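Local coordinates for DNA processing protein DprA (PDB 3UQZ) that binds single-stranded DNA cooperatively, protects it from nucleases and helps load the RecA recombinase onto it during transformation, at residues 95-100 with 187-192; 115-120 with 144-149; 136-141 with 159-164; 150-155 with 178-183; 171-176 with 198-203. All blocks are in the same frame, centred on the assembly; numbering follows the deposited sequence.

Contact 1 closes the widest loop, pairing the strand of 95-100 with that of 187-192, and contacts 2, 3 and 4 all lie within it. Contact 2 joins the turn at 115-120 to the helix start at 144-149. Contact 3 lays strand 137-140 beside strand 161-164 and crosses both contact 2 and contact 4, because helix 146-157, used by both, links its two strands. Contact 4 rests that helix on helix 178-187. Contact 5, between loops 171-176 and 198-203, crosses contacts 4 and 1 and ends farthest along the chain. Contacts 1 and 3 share a sheet through the neighbouring strands 161-164 and 189-192; the other three tie together its helices and loops.

Contact 1 of 5, residues 95-100 with 187-192; sequences LFYKGN and DHLVLS
Two antiparallel strands near one edge of the central sheet, 94-99 and 189-192, meet here, with strand 73-75 on the far flank of the first and strand 161-164 on that of the second. Their bonds come in two reciprocal pairs. Phe96 N gives its hydrogen to Ser192 O at 2.7 Å, almost along the C=O axis, and Ser192 N returns one to Phe96 O. Two residues on, Lys98 N binds Val190 O at 3.0 Å while Val190 N binds Lys98 O at 2.9 Å, both in the carbonyl plane. The ladder ends with Asn100 N on His188 O (2.9 Å), a straight bond whose donor stands above the carbonyl plane.

Between the two bonded pairs lies the non-hydrogen-bonded pair Tyr97 and Leu191. CG of Tyr97 takes the crowded position between backbone N and carbonyl carbon (chi1 73°), so the ring leads off from the partner strand and CB makes the closest contacts, 3.7 Å from Leu191 CD2. The same CB lies 3.9 Å from Leu189 CD1, a branch that crosses Tyr97 obliquely and also brushes ring atom CD1. On the opposite face Ser192 OG leaves the ladder, bonded to Thr167 O and Tyr194 N. Strand 94-99 is thus the reversed strand that joins 73-75 to the parallel strands, making the Rossmann-like sheet a mixed one.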
# COMPACT_ATOMS: atom_id res chain seq x y z
N LEU A 95 37.08 0.98 1.75
CA LEU A 95 36.28 2.19 1.94
C LEU A 95 37.07 3.28 2.64
O LEU A 95 37.63 3.06 3.71
CB LEU A 95 34.97 1.94 2.75
CG LEU A 95 33.82 1.18 2.05
CD1 LEU A 95 32.82 0.67 3.06
CD2 LEU A 95 33.13 2.05 1.02
N PHE A 96 37.09 4.48 2.03
CA PHE A 96 37.70 5.67 2.59
C PHE A 96 36.62 6.38 3.37
O PHE A 96 35.45 6.30 2.98
CB PHE A 96 38.24 6.59 1.50
CG PHE A 96 39.39 6.00 0.73
CD1 PHE A 96 40.69 6.10 1.21
CD2 PHE A 96 39.18 5.35 -0.48
CE1 PHE A 96 41.76 5.57 0.49
CE2 PHE A 96 40.24 4.81 -1.19
CZ PHE A 96 41.53 4.93 -0.71
N TYR A 97 36.99 7.05 4.47
CA TYR A 97 36.02 7.72 5.32
C TYR A 97 36.50 9.06 5.85
O TYR A 97 37.70 9.36 5.86
CB TYR A 97 35.55 6.80 6.46
CG TYR A 97 36.58 6.57 7.54
CD1 TYR A 97 36.62 7.37 8.68
CD2 TYR A 97 37.50 5.52 7.45
CE1 TYR A 97 37.56 7.16 9.68
CE2 TYR A 97 38.45 5.31 8.44
CZ TYR A 97 38.48 6.13 9.56
OH TYR A 97 39.39 5.90 10.55
N LYS A 98 35.54 9.83 6.32
CA LYS A 98 35.68 11.14 6.93
C LYS A 98 34.65 11.16 8.06
O LYS A 98 33.46 11.12 7.81
CB LYS A 98 35.40 12.23 5.88
CG LYS A 98 35.65 13.63 6.36
CD LYS A 98 36.95 14.22 5.83
CE LYS A 98 37.12 15.66 6.27
NZ LYS A 98 37.16 15.82 7.76
N GLY A 99 35.14 11.13 9.29
CA GLY A 99 34.29 11.16 10.46
C GLY A 99 34.52 10.06 11.47
O GLY A 99 35.62 9.49 11.58
N ASN A 100 33.46 9.76 12.23
CA ASN A 100 33.45 8.80 13.32
C ASN A 100 32.98 7.42 12.90
O ASN A 100 31.80 7.23 12.58
CB ASN A 100 32.59 9.36 14.48
CG ASN A 100 32.62 8.57 15.76
OD1 ASN A 100 33.52 7.75 16.03
ND2 ASN A 100 31.64 8.85 16.60
N ASP A 187 30.97 15.96 12.34
CA ASP A 187 30.30 15.38 13.48
C ASP A 187 29.78 13.95 13.35
O ASP A 187 29.57 13.31 14.38
CB ASP A 187 29.15 16.30 13.93
CG ASP A 187 29.58 17.63 14.53
OD1 ASP A 187 30.75 18.03 14.32
OD2 ASP A 187 28.74 18.29 15.18
N HIS A 188 29.57 13.46 12.11
CA HIS A 188 29.01 12.14 11.79
C HIS A 188 30.00 11.29 11.00
O HIS A 188 31.18 11.28 11.35
CB HIS A 188 27.66 12.34 11.06
CG HIS A 188 26.68 13.14 11.87
ND1 HIS A 188 25.74 12.52 12.66
CD2 HIS A 188 26.60 14.48 12.05
CE1 HIS A 188 25.10 13.49 13.29
NE2 HIS A 188 25.59 14.69 12.96
N LEU A 189 29.57 10.57 9.93
CA LEU A 189 30.42 9.72 9.10
C LEU A 189 30.05 9.77 7.60
O LEU A 189 28.88 9.62 7.24
CB LEU A 189 30.35 8.28 9.62
CG LEU A 189 31.16 7.19 8.90
CD1 LEU A 189 32.68 7.42 9.00
CD2 LEU A 189 30.80 5.81 9.43
N VAL A 190 31.06 9.99 6.74
CA VAL A 190 30.91 9.99 5.28
C VAL A 190 31.78 8.85 4.77
O VAL A 190 32.96 8.78 5.12
CB VAL A 190 31.31 11.34 4.59
CG1 VAL A 190 30.96 11.31 3.10
CG2 VAL A 190 30.67 12.54 5.26
N LEU A 191 31.19 7.96 3.96
CA LEU A 191 31.91 6.82 3.38
C LEU A 191 32.00 6.97 1.85
O LEU A 191 31.10 7.54 1.21
CB LEU A 191 31.23 5.49 3.72
CG LEU A 191 31.18 5.08 5.19
CD1 LEU A 191 30.17 3.94 5.40
CD2 LEU A 191 32.57 4.67 5.73
N SER A 192 33.10 6.44 1.27
CA SER A 192 33.35 6.47 -0.18
C SER A 192 34.30 5.36 -0.63
O SER A 192 35.24 5.02 0.09
CB SER A 192 33.90 7.82 -0.62
OG SER A 192 33.94 7.92 -2.04

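Contact 2 of 5, residues 115-120 with 144-149; sequences RACSKQ and KGIDTA. With SO4 (sulfate ion), chain D.
Cys117 holds SG in the crowded position between its backbone N and carbonyl carbon (chi1 73°), and Ile146 turns CG1 anti to its carbonyl carbon (chi1 -59°), which brings the two together. Cys117 CB lies 3.7 Å from Ile146 CD1, and SG lies 3.7 Å from Gly145 CA, so the cysteine covers the very start of the second helix. Lys144 also has CG in the crowded position (chi1 66°); that atom comes within 3.4 Å of Arg115 O, and the chain beyond it runs extended. The backbones also touch: Arg115 CA makes a CA-H...O contact with Lys144 O at 3.2 Å. Each segment takes in the end of the loop after a parallel strand and the start of the next helix, as at the C-terminal edge of a Rossmann fold. Ser118 and Gly145 are the N-caps; Ser118 OG bonds Gly121 N and also Glu223. A sulfate ion, probably from the crystallisation liquor, sits beside this turn, its O4 accepting a hydrogen from Arg115 N at 2.9 Å. The arginine chain bends at chi2, placing CD 3.4 Å from sulfate O1. Arg115, close to the like charge of Arg208, may also feel Asp147 (NH1 to OD2 5.0 Å).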
# COMPACT_ATOMS: atom_id res chain seq x y z
N ARG A 115 15.14 12.26 -6.51
CA ARG A 115 16.11 13.35 -6.55
C ARG A 115 15.31 14.67 -6.68
O ARG A 115 15.67 15.67 -6.07
CB ARG A 115 17.09 13.18 -7.75
CG ARG A 115 18.53 12.80 -7.41
CD ARG A 115 18.81 11.28 -7.29
NE ARG A 115 20.23 10.97 -7.49
CZ ARG A 115 20.88 9.88 -7.04
NH1 ARG A 115 20.24 8.96 -6.34
NH2 ARG A 115 22.16 9.72 -7.30
N ALA A 116 14.19 14.63 -7.42
CA ALA A 116 13.27 15.75 -7.64
C ALA A 116 11.93 15.43 -6.96
O ALA A 116 10.89 15.25 -7.61
CB ALA A 116 13.07 15.98 -9.14
N CYS A 117 11.96 15.32 -5.64
CA CYS A 117 10.77 15.00 -4.87
C CYS A 117 9.89 16.24 -4.67
O CYS A 117 10.31 17.36 -4.97
CB CYS A 117 11.16 14.38 -3.53
SG CYS A 117 11.86 15.56 -2.35
N SER A 118 8.69 16.03 -4.12
CA SER A 118 7.72 17.07 -3.79
C SER A 118 7.91 17.49 -2.32
O SER A 118 8.54 16.76 -1.55
CB SER A 118 6.30 16.55 -4.01
OG SER A 118 5.91 15.65 -2.98
N LYS A 119 7.32 18.63 -1.93
CA LYS A 119 7.40 19.12 -0.56
C LYS A 119 6.70 18.16 0.40
O LYS A 119 7.16 17.99 1.54
CB LYS A 119 6.87 20.56 -0.44
CG LYS A 119 7.93 21.59 -0.85
CD LYS A 119 7.40 23.00 -1.05
CE LYS A 119 8.49 23.92 -1.54
NZ LYS A 119 7.94 25.20 -2.05
N GLN A 120 5.64 17.47 -0.09
CA GLN A 120 4.87 16.46 0.65
C GLN A 120 5.71 15.22 0.90
O GLN A 120 5.69 14.68 2.00
CB GLN A 120 3.56 16.11 -0.07
CG GLN A 120 2.54 17.26 -0.15
CD GLN A 120 1.95 17.64 1.19
OE1 GLN A 120 2.42 18.56 1.87
NE2 GLN A 120 0.88 16.95 1.60
N LYS A 144 20.16 15.22 -3.82
CA LYS A 144 19.12 16.21 -3.57
C LYS A 144 17.77 15.51 -3.47
O LYS A 144 17.62 14.39 -3.96
CB LYS A 144 19.14 17.35 -4.62
CG LYS A 144 18.80 16.98 -6.05
CD LYS A 144 18.96 18.21 -6.96
CE LYS A 144 18.74 17.90 -8.42
NZ LYS A 144 19.12 19.04 -9.30
N GLY A 145 16.84 16.11 -2.75
CA GLY A 145 15.51 15.54 -2.59
C GLY A 145 15.35 14.74 -1.32
O GLY A 145 15.65 15.25 -0.24
N ILE A 146 14.86 13.49 -1.45
CA ILE A 146 14.60 12.57 -0.33
C ILE A 146 15.83 12.32 0.55
O ILE A 146 15.70 12.38 1.78
CB ILE A 146 13.91 11.25 -0.80
CG1 ILE A 146 12.54 11.51 -1.50
CG2 ILE A 146 13.80 10.20 0.33
CD1 ILE A 146 11.37 12.05 -0.61
N ASP A 147 17.00 12.07 -0.06
CA ASP A 147 18.25 11.82 0.65
C ASP A 147 18.59 13.00 1.57
O ASP A 147 18.83 12.78 2.76
CB ASP A 147 19.41 11.52 -0.32
CG ASP A 147 19.39 10.17 -1.03
OD1 ASP A 147 18.29 9.62 -1.23
OD2 ASP A 147 20.47 9.70 -1.43
N THR A 148 18.54 14.24 1.05
CA THR A 148 18.82 15.45 1.83
C THR A 148 17.84 15.62 2.99
O THR A 148 18.26 15.95 4.11
CB THR A 148 18.89 16.68 0.90
OG1 THR A 148 19.87 16.42 -0.10
CG2 THR A 148 19.23 17.96 1.64
N ALA A 149 16.55 15.37 2.74
CA ALA A 149 15.49 15.47 3.75
C ALA A 149 15.67 14.42 4.84
O ALA A 149 15.36 14.68 6.00
CB ALA A 149 14.13 15.31 3.09
S SO4 D . 15.81 8.82 -8.77
O1 SO4 D . 17.22 8.50 -8.56
O2 SO4 D . 15.43 8.48 -10.15
O3 SO4 D . 15.00 8.06 -7.82
O4 SO4 D . 15.60 10.25 -8.55

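Contact 3 of 5, residues 136-141 with 159-164; sequences LVIVSG and GKTIAV
The carbonyl oxygen of Ile138 is the best-held atom, with two hydrogen bonds and one CA-H...O contact. Ile162 N reaches it at 2.9 Å from above the carbonyl plane, and Thr161 OG1 donates to it at 2.7 Å, although the position of that hydroxyl is less sure. The third approach is the CA-H of Thr161, from the same neighbouring strand. Thr161 OG1 reaches the oxygen because it stands anti to the backbone N (chi1 -163°), beside its own carbonyl carbon, with CG2 left in the crowded position. Either side of this node the ladder continues: Ile138 N donates to Lys160 O at 3.1 Å, Ser140 N to Ile162 O at 3.0 Å, nearly along the C=O axis, and Val164 N to Ser140 O.

These are the two parallel strands of a beta-alpha-beta unit, 137-140 and 161-164, joined by helix 146-157, in the middle of the Rossmann-like sheet. On the face of Val139 and Ile162, branches mesh. Val139 CG2 lies alongside Ile162 CB at 4.1 Å, the two side chains pointing the same way, whereas Val137 CG1 crosses obliquely to Ile162 CG1 at 3.8 Å. Leu215 and Ile211 of helix 204-215 cover that face. Ser140, on the other, spends its OG on Val111 O in the next strand. Where the strands begin, a water donates to Leu136 O and accepts from Lys160 N at 2.9 Å.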
# COMPACT_ATOMS: atom_id res chain seq x y z
N LEU A 136 17.58 4.52 15.40
CA LEU A 136 18.35 4.06 14.24
C LEU A 136 19.19 5.14 13.61
O LEU A 136 18.79 6.30 13.57
CB LEU A 136 17.40 3.48 13.16
CG LEU A 136 16.48 2.34 13.57
CD1 LEU A 136 15.33 2.17 12.59
CD2 LEU A 136 17.24 1.07 13.76
N VAL A 137 20.35 4.75 13.08
CA VAL A 137 21.25 5.63 12.33
C VAL A 137 20.66 5.72 10.91
O VAL A 137 20.37 4.68 10.29
CB VAL A 137 22.72 5.11 12.32
CG1 VAL A 137 23.61 5.97 11.43
CG2 VAL A 137 23.28 5.04 13.72
N ILE A 138 20.47 6.95 10.42
CA ILE A 138 19.91 7.18 9.09
C ILE A 138 21.02 7.11 8.04
O ILE A 138 21.91 7.99 8.01
CB ILE A 138 19.08 8.50 9.03
CG1 ILE A 138 17.95 8.56 10.12
CG2 ILE A 138 18.55 8.81 7.62
CD1 ILE A 138 17.00 7.38 10.26
N VAL A 139 20.97 6.07 7.20
CA VAL A 139 21.95 5.89 6.14
C VAL A 139 21.35 6.34 4.81
O VAL A 139 20.29 5.85 4.43
CB VAL A 139 22.53 4.46 6.07
CG1 VAL A 139 23.65 4.38 5.04
CG2 VAL A 139 23.02 3.99 7.44
N SER A 140 22.00 7.30 4.14
CA SER A 140 21.55 7.81 2.84
C SER A 140 22.74 8.30 2.00
O SER A 140 23.86 8.26 2.47
CB SER A 140 20.48 8.88 3.01
OG SER A 140 19.68 8.95 1.84
N GLY A 141 22.48 8.72 0.76
CA GLY A 141 23.53 9.09 -0.18
C GLY A 141 23.80 10.54 -0.52
O GLY A 141 24.46 10.82 -1.52
N GLY A 159 19.74 13.07 16.24
CA GLY A 159 20.17 11.72 15.89
C GLY A 159 21.44 11.66 15.06
O GLY A 159 22.10 12.67 14.84
N LYS A 160 21.78 10.45 14.60
CA LYS A 160 23.00 10.23 13.83
C LYS A 160 22.74 9.86 12.39
O LYS A 160 21.75 9.19 12.11
CB LYS A 160 23.88 9.16 14.52
CG LYS A 160 24.27 9.48 15.99
CD LYS A 160 25.01 10.82 16.24
CE LYS A 160 26.43 10.88 15.74
NZ LYS A 160 27.05 12.21 15.99
N THR A 161 23.63 10.28 11.47
CA THR A 161 23.53 9.98 10.04
C THR A 161 24.85 9.51 9.38
O THR A 161 25.93 9.99 9.73
CB THR A 161 22.84 11.12 9.26
OG1 THR A 161 22.41 10.62 8.00
CG2 THR A 161 23.72 12.33 9.04
N ILE A 162 24.74 8.57 8.41
CA ILE A 162 25.87 8.11 7.60
C ILE A 162 25.56 8.46 6.14
O ILE A 162 24.48 8.13 5.66
CB ILE A 162 26.20 6.58 7.75
CG1 ILE A 162 26.60 6.22 9.18
CG2 ILE A 162 27.30 6.14 6.74
CD1 ILE A 162 26.65 4.72 9.47
N ALA A 163 26.50 9.11 5.45
CA ALA A 163 26.38 9.43 4.02
C ALA A 163 27.34 8.55 3.20
O ALA A 163 28.51 8.39 3.58
CB ALA A 163 26.68 10.89 3.76
N VAL A 164 26.84 7.95 2.12
CA VAL A 164 27.64 7.12 1.19
C VAL A 164 27.66 7.92 -0.13
O VAL A 164 26.62 8.15 -0.73
CB VAL A 164 27.09 5.67 1.05
CG1 VAL A 164 28.01 4.79 0.22
CG2 VAL A 164 26.85 5.04 2.42
O HOH W 1 19.33 8.98 14.26

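Contact 4 of 5, residues 150-155 with 178-183; sequences AHMAAL and KRLQDY. With SO4 (sulfate ion), chain E.
Leu155 leaves helix 146-157 with CG anti to the carbonyl carbon (chi1 -62°). CB and CG touch nothing in segment 178-183; the two methyls make the contact. CD1 meets Leu180 CD1 at 3.7 Å, the two leucines crossing obliquely, and also lies 3.9 Å from Tyr183 CE2. CD2 approaches the same CE2 at 3.8 Å, in the plane of the tyrosine ring at its edge, so leucine and tyrosine meet tip to tip.

Leu180 carries the other half. With CG anti to the backbone N (chi1 -173°), it extends from its helix and divides its methyls: CD2 lies 4.3 Å from His151 CB, and CD1, besides meeting Leu155, is 4.3 Å from CG of Met152, a selenomethionine. Thr148, one turn earlier, also touches Leu180. The contact is thus wholly apolar. The Leu180 methyls, reaching inner atoms of His151 and Met152, and the tips of Leu155 and Tyr183 span the gap between the axes of 150-155 and 178-183, which cross at 51° and approach to 11.9 Å.

Arg179 and Lys178 extend away from helix 146-157, and Phe172 lies against Lys178 and Gln181. Arg179 grips a sulfate ion, probably from the crystallisation liquor, by two bonds, NH2 to O4 at 2.7 Å and NH1 to O1 at 3.1 Å. Helix 146-157 precedes strand 161-164 and helix 178-187 follows it, so the contact joins successive crossover helices, as expected on one face of a Rossmann-like sheet.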
# COMPACT_ATOMS: atom_id res chain seq x y z
N ALA A 150 16.21 13.24 4.47
CA ALA A 150 16.51 12.14 5.39
C ALA A 150 17.62 12.54 6.38
O ALA A 150 17.46 12.37 7.59
CB ALA A 150 16.90 10.90 4.61
N HIS A 151 18.72 13.12 5.85
CA HIS A 151 19.89 13.56 6.61
C HIS A 151 19.51 14.70 7.55
O HIS A 151 19.79 14.61 8.74
CB HIS A 151 21.01 14.00 5.66
CG HIS A 151 21.71 12.87 4.96
ND1 HIS A 151 21.84 12.84 3.59
CD2 HIS A 151 22.33 11.79 5.48
CE1 HIS A 151 22.53 11.75 3.32
NE2 HIS A 151 22.83 11.08 4.42
N MSE A 152 18.83 15.74 7.04
CA MSE A 152 18.39 16.89 7.83
C MSE A 152 17.41 16.54 8.96
O MSE A 152 17.51 17.11 10.04
CB MSE A 152 17.86 18.02 6.94
CG MSE A 152 18.97 18.64 6.10
SE MSE A 152 18.33 19.92 4.82
CE MSE A 152 17.80 21.18 6.10
N ALA A 153 16.53 15.57 8.72
CA ALA A 153 15.58 15.10 9.73
C ALA A 153 16.28 14.37 10.88
O ALA A 153 15.88 14.52 12.04
CB ALA A 153 14.54 14.19 9.09
N ALA A 154 17.35 13.61 10.57
CA ALA A 154 18.16 12.90 11.56
C ALA A 154 18.87 13.93 12.43
O ALA A 154 18.80 13.84 13.65
CB ALA A 154 19.19 12.01 10.85
N LEU A 155 19.47 14.94 11.79
CA LEU A 155 20.22 16.03 12.44
C LEU A 155 19.36 16.87 13.37
O LEU A 155 19.75 17.08 14.52
CB LEU A 155 20.93 16.90 11.40
CG LEU A 155 21.99 16.21 10.54
CD1 LEU A 155 22.59 17.16 9.54
CD2 LEU A 155 23.08 15.60 11.38
N LYS A 178 27.38 20.99 -0.33
CA LYS A 178 28.74 21.07 0.22
C LYS A 178 28.76 21.20 1.74
O LYS A 178 29.38 20.37 2.40
CB LYS A 178 29.57 22.17 -0.44
CG LYS A 178 31.01 22.21 0.07
CD LYS A 178 31.78 23.42 -0.40
CE LYS A 178 32.92 23.77 0.52
NZ LYS A 178 34.04 22.81 0.43
N ARG A 179 28.06 22.21 2.30
CA ARG A 179 27.99 22.48 3.74
C ARG A 179 27.50 21.30 4.54
O ARG A 179 28.06 21.03 5.62
CB ARG A 179 27.17 23.75 4.06
CG ARG A 179 27.79 25.05 3.55
CD ARG A 179 28.75 25.66 4.53
NE ARG A 179 29.26 26.94 4.06
CZ ARG A 179 30.42 27.10 3.43
NH1 ARG A 179 31.21 26.06 3.19
NH2 ARG A 179 30.81 28.31 3.05
N LEU A 180 26.48 20.58 4.03
CA LEU A 180 25.91 19.38 4.66
C LEU A 180 26.91 18.22 4.62
O LEU A 180 27.05 17.53 5.63
CB LEU A 180 24.57 19.00 4.00
CG LEU A 180 23.74 17.87 4.63
CD1 LEU A 180 23.29 18.23 6.03
CD2 LEU A 180 22.55 17.54 3.78
N GLN A 181 27.64 18.04 3.50
CA GLN A 181 28.66 16.98 3.37
C GLN A 181 29.82 17.26 4.33
O GLN A 181 30.29 16.34 5.01
CB GLN A 181 29.17 16.86 1.92
CG GLN A 181 30.04 15.62 1.70
CD GLN A 181 30.51 15.43 0.28
OE1 GLN A 181 29.72 15.45 -0.66
NE2 GLN A 181 31.80 15.22 0.12
N ASP A 182 30.26 18.53 4.39
CA ASP A 182 31.34 18.98 5.27
C ASP A 182 30.98 18.76 6.73
O ASP A 182 31.82 18.25 7.48
CB ASP A 182 31.67 20.46 5.03
CG ASP A 182 32.62 20.73 3.88
OD1 ASP A 182 33.56 19.92 3.68
OD2 ASP A 182 32.48 21.79 3.23
N TYR A 183 29.73 19.09 7.12
CA TYR A 183 29.24 18.92 8.49
C TYR A 183 29.12 17.45 8.87
O TYR A 183 29.54 17.09 9.97
CB TYR A 183 27.92 19.68 8.74
CG TYR A 183 27.35 19.40 10.11
CD1 TYR A 183 27.97 19.90 11.25
CD2 TYR A 183 26.26 18.55 10.28
CE1 TYR A 183 27.50 19.58 12.53
CE2 TYR A 183 25.77 18.24 11.55
CZ TYR A 183 26.38 18.77 12.67
OH TYR A 183 25.93 18.46 13.93
S SO4 E . 34.59 27.73 2.11
O1 SO4 E . 34.23 26.32 2.35
O2 SO4 E . 35.67 28.13 3.00
O3 SO4 E . 35.04 27.89 0.73
O4 SO4 E . 33.42 28.60 2.30

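Contact 5 of 5, residues 171-176 with 198-203; sequences VFYPKA and EQPLKF
Tyr173 and Pro200 carry this surface contact between two loops. The tyrosine swings CG anti to its backbone N (chi1 -176°), and chi2 of 88° stands the ring across the CA-CB-CG plane, presenting one face to the proline. Pro200 CB settles over that face, 4.0 Å from the ring centroid and 27° off the normal, a CH-pi interaction displaced toward the rim on the CG side: CB is 3.6 Å from Tyr173 CG, and Pro200 CG, in an endo pucker, is 3.6 Å from CD1 of Tyr173. The ring of Phe205 meets that of the same tyrosine.

Val171 works by its branches. CG1 is anti to the backbone N and CG2 anti to the carbonyl carbon; CG2 rests 3.5 Å from Glu198 O, while CG1 lies 4.3 Å from Pro200 CD. Gln199, bent at chi2, brings its side chain across that of Val171 at about a right angle. Glu198 turns its carboxylate elsewhere, to Gly195 N. The bond from Leu201 N to Gln199 O, 2.7 Å long, closes the turn round Pro200. A proline at the centre of an inverse gamma turn, lying over a tyrosine face, thus joins the loops that follow strands 161-164 and 189-192 in the Rossmann-like fold.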
# COMPACT_ATOMS: atom_id res chain seq x y z
N VAL A 171 35.44 16.11 -3.00
CA VAL A 171 34.54 16.46 -4.10
C VAL A 171 33.10 16.50 -3.56
O VAL A 171 32.73 15.69 -2.71
CB VAL A 171 34.73 15.52 -5.32
CG1 VAL A 171 33.74 15.84 -6.45
CG2 VAL A 171 36.17 15.55 -5.83
N PHE A 172 32.30 17.46 -4.05
CA PHE A 172 30.96 17.63 -3.54
C PHE A 172 29.88 17.49 -4.60
O PHE A 172 29.86 18.27 -5.55
CB PHE A 172 30.87 18.96 -2.75
CG PHE A 172 31.92 19.07 -1.65
CD1 PHE A 172 31.68 18.54 -0.39
CD2 PHE A 172 33.17 19.62 -1.92
CE1 PHE A 172 32.67 18.59 0.60
CE2 PHE A 172 34.16 19.65 -0.93
CZ PHE A 172 33.90 19.15 0.32
N TYR A 173 29.00 16.48 -4.47
CA TYR A 173 27.90 16.29 -5.40
C TYR A 173 26.59 15.92 -4.70
O TYR A 173 26.54 14.90 -4.02
CB TYR A 173 28.22 15.31 -6.55
CG TYR A 173 27.10 15.19 -7.57
CD1 TYR A 173 27.03 16.05 -8.66
CD2 TYR A 173 26.11 14.22 -7.43
CE1 TYR A 173 26.00 15.95 -9.59
CE2 TYR A 173 25.07 14.12 -8.35
CZ TYR A 173 25.01 14.99 -9.43
OH TYR A 173 24.00 14.88 -10.34
N PRO A 174 25.49 16.69 -4.88
CA PRO A 174 25.39 17.95 -5.66
C PRO A 174 26.18 19.10 -5.02
O PRO A 174 26.45 19.06 -3.81
CB PRO A 174 23.87 18.20 -5.69
CG PRO A 174 23.34 17.54 -4.46
CD PRO A 174 24.22 16.35 -4.21
N LYS A 175 26.56 20.12 -5.82
CA LYS A 175 27.33 21.27 -5.34
C LYS A 175 26.66 22.02 -4.20
O LYS A 175 27.35 22.46 -3.28
CB LYS A 175 27.74 22.24 -6.48
CG LYS A 175 28.60 21.61 -7.60
CD LYS A 175 30.11 21.95 -7.56
CE LYS A 175 30.87 21.47 -8.78
NZ LYS A 175 30.61 22.32 -9.98
N ALA A 176 25.32 22.10 -4.21
CA ALA A 176 24.52 22.79 -3.18
C ALA A 176 24.61 22.15 -1.80
O ALA A 176 24.36 22.83 -0.80
CB ALA A 176 23.07 22.88 -3.62
N GLU A 198 38.09 12.20 -7.35
CA GLU A 198 37.19 11.44 -8.24
C GLU A 198 35.85 12.15 -8.42
O GLU A 198 35.23 12.58 -7.44
CB GLU A 198 37.03 9.98 -7.80
CG GLU A 198 38.31 9.17 -7.97
CD GLU A 198 38.12 7.71 -8.33
OE1 GLU A 198 37.53 7.43 -9.40
OE2 GLU A 198 38.61 6.84 -7.57
N GLN A 199 35.43 12.27 -9.68
CA GLN A 199 34.24 12.99 -10.13
C GLN A 199 32.91 12.23 -10.08
O GLN A 199 32.91 11.00 -10.17
CB GLN A 199 34.50 13.54 -11.56
CG GLN A 199 35.58 14.61 -11.66
CD GLN A 199 35.32 15.79 -10.76
OE1 GLN A 199 35.99 15.96 -9.74
NE2 GLN A 199 34.34 16.61 -11.11
N PRO A 200 31.75 12.95 -10.01
CA PRO A 200 30.44 12.26 -10.00
C PRO A 200 30.04 11.59 -11.33
O PRO A 200 29.08 12.01 -12.00
CB PRO A 200 29.47 13.36 -9.57
CG PRO A 200 30.10 14.61 -10.01
CD PRO A 200 31.57 14.41 -9.88
N LEU A 201 30.77 10.53 -11.71
CA LEU A 201 30.52 9.72 -12.91
C LEU A 201 29.22 8.94 -12.71
O LEU A 201 28.96 8.46 -11.60
CB LEU A 201 31.71 8.76 -13.12
CG LEU A 201 32.89 9.22 -14.02
CD1 LEU A 201 33.26 10.68 -13.82
CD2 LEU A 201 34.11 8.36 -13.81
N LYS A 202 28.39 8.85 -13.76
CA LYS A 202 27.08 8.19 -13.71
C LYS A 202 27.04 6.86 -12.98
O LYS A 202 26.23 6.71 -12.07
CB LYS A 202 26.44 8.10 -15.10
CG LYS A 202 25.29 9.11 -15.34
CD LYS A 202 25.49 10.55 -14.77
CE LYS A 202 26.19 11.54 -15.67
NZ LYS A 202 26.34 12.86 -15.01
N PHE A 203 27.95 5.93 -13.33
CA PHE A 203 28.02 4.58 -12.76
C PHE A 203 28.36 4.50 -11.27
O PHE A 203 28.13 3.46 -10.65
CB PHE A 203 28.96 3.68 -13.60
CG PHE A 203 30.44 3.89 -13.40
CD1 PHE A 203 31.17 3.06 -12.56
CD2 PHE A 203 31.11 4.91 -14.07
CE1 PHE A 203 32.54 3.25 -12.38
CE2 PHE A 203 32.48 5.10 -13.89
CZ PHE A 203 33.19 4.26 -13.05